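Local coordinates for type I modular polyketide synthase (Streptomyces albus subsp. albus, PDB 6IYT), which transfers an extender unit, probably ethylmalonyl from its coenzyme A thioester, to the acyl carrier protein in salinomycin synthesis, at residues A[444-447]-A[448-451]. Sequence-based numbering, arbitrary orientation.
Sequences ALDW and TAVF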
loop_
_atom_site.group_PDB
_atom_site.type_symbol
_atom_site.label_atom_id
_atom_site.label_comp_id
_atom_site.label_asym_id
_atom_site.label_seq_id
_atom_site.Cartn_x
_atom_site.Cartn_y
_atom_site.Cartn_z
ATOM N N ALA A 444 8.656 13.597 7.136
ATOM C CA ALA A 444 9.966 13.962 6.606
ATOM C C ALA A 444 10.162 13.261 5.270
ATOM O O ALA A 444 10.162 12.059 5.208
ATOM C CB ALA A 444 11.059 13.554 7.578
ATOM N N LEU A 445 10.465 14.026 4.232
ATOM C CA LEU A 445 10.577 13.460 2.891
ATOM C C LEU A 445 11.626 14.217 2.063
ATOM O O LEU A 445 11.621 15.445 2.020
ATOM C CB LEU A 445 9.205 13.532 2.192
ATOM C CG LEU A 445 9.013 12.597 1.002
ATOM C CD1 LEU A 445 7.556 12.085 0.948
ATOM C CD2 LEU A 445 9.381 13.310 -0.297
ATOM N N ASP A 446 12.519 13.483 1.411
ATOM C CA ASP A 446 13.668 14.108 0.770
ATOM C C ASP A 446 13.354 14.449 -0.659
ATOM O O ASP A 446 13.594 13.647 -1.580
ATOM C CB ASP A 446 14.883 13.199 0.852
ATOM C CG ASP A 446 16.062 13.759 0.135
ATOM O OD1 ASP A 446 16.036 14.969 -0.185
ATOM O OD2 ASP A 446 16.928 12.960 -0.264
ATOM N N TRP A 447 12.670 15.569 -0.827
ATOM C CA TRP A 447 12.220 16.023 -2.117
ATOM C C TRP A 447 13.358 16.242 -3.102
ATOM O O TRP A 447 13.160 16.161 -4.299
ATOM C CB TRP A 447 11.455 17.296 -1.953
ATOM C CG TRP A 447 10.091 17.092 -1.381
ATOM C CD1 TRP A 447 9.708 17.324 -0.116
ATOM C CD2 TRP A 447 8.926 16.686 -2.091
ATOM N NE1 TRP A 447 8.382 17.066 0.030
ATOM C CE2 TRP A 447 7.869 16.675 -1.174
ATOM C CE3 TRP A 447 8.665 16.368 -3.417
ATOM C CZ2 TRP A 447 6.595 16.248 -1.512
ATOM C CZ3 TRP A 447 7.386 15.984 -3.763
ATOM C CH2 TRP A 447 6.347 16.001 -2.822
ATOM N N THR A 448 14.545 16.542 -2.601
ATOM C CA THR A 448 15.708 16.700 -3.486
ATOM C C THR A 448 15.956 15.437 -4.333
ATOM O O THR A 448 16.363 15.528 -5.495
ATOM C CB THR A 448 16.960 17.027 -2.675
ATOM O OG1 THR A 448 16.802 18.327 -2.076
ATOM C CG2 THR A 448 18.189 16.999 -3.553
ATOM N N ALA A 449 15.656 14.277 -3.774
ATOM C CA ALA A 449 15.872 13.014 -4.477
ATOM C C ALA A 449 14.958 12.855 -5.708
ATOM O O ALA A 449 15.293 12.148 -6.658
ATOM C CB ALA A 449 15.693 11.840 -3.518
ATOM N N VAL A 450 13.830 13.560 -5.728
ATOM C CA VAL A 450 12.961 13.564 -6.896
ATOM C C VAL A 450 13.684 14.093 -8.144
ATOM O O VAL A 450 13.333 13.740 -9.266
ATOM C CB VAL A 450 11.673 14.409 -6.622
ATOM C CG1 VAL A 450 10.901 14.645 -7.881
ATOM C CG2 VAL A 450 10.817 13.712 -5.592
ATOM N N PHE A 451 14.654 14.986 -7.944
ATOM C CA PHE A 451 15.291 15.655 -9.041
ATOM C C PHE A 451 16.566 14.949 -9.536
ATOM O O PHE A 451 17.217 15.429 -10.484
ATOM C CB PHE A 451 15.604 17.101 -8.667
ATOM C CG PHE A 451 14.389 17.928 -8.426
ATOM C CD1 PHE A 451 13.686 18.484 -9.497
ATOM C CD2 PHE A 451 13.841 18.014 -7.154
ATOM C CE1 PHE A 451 12.474 19.108 -9.292
ATOM C CE2 PHE A 451 12.633 18.655 -6.949
ATOM C CZ PHE A 451 11.964 19.212 -8.004
#
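From Asp446 the backbone bends into helical turns closed by bonds between residues three apart, Ala449 N to Asp446 O (3.1 Å) and Val450 N to Trp447 O (3.0 Å). Asp446, centre of an inverse gamma turn, swings its carboxylate away from its own backbone N (chi1 176°), which carries Asp446 OD1 to 3.2 Å from Thr448 N. That bond is weak, bent to 121° at the hydrogen, yet aspartate suits the place because a short side chain puts a carboxylate oxygen near this amide. Asp446 OD2 lies 3.7 Å from Ala449 CB, and so small a residue leaves room for the carboxylate. On the buried side, Trp447 and Val450 run side by side, Trp447 CE3 meeting Val450 CG2 at 4.1 Å, while Leu445 CD2 sits over the centre of one indole face. Trp439 meets this indole edge-to-face. Phe451 brings CD2 to 3.5 Å from Trp447 O. The chemistry is thus divided: the carboxylate, on an exposed residue, probably adds a weak electrostatic attraction for Thr448 N, whereas the apolar groups pack against the fold, Trp447 on strand 43-49 and helices 74-84 and 428-439, Phe451 on the strand and helix 74-84, Val450 on helix 428-439.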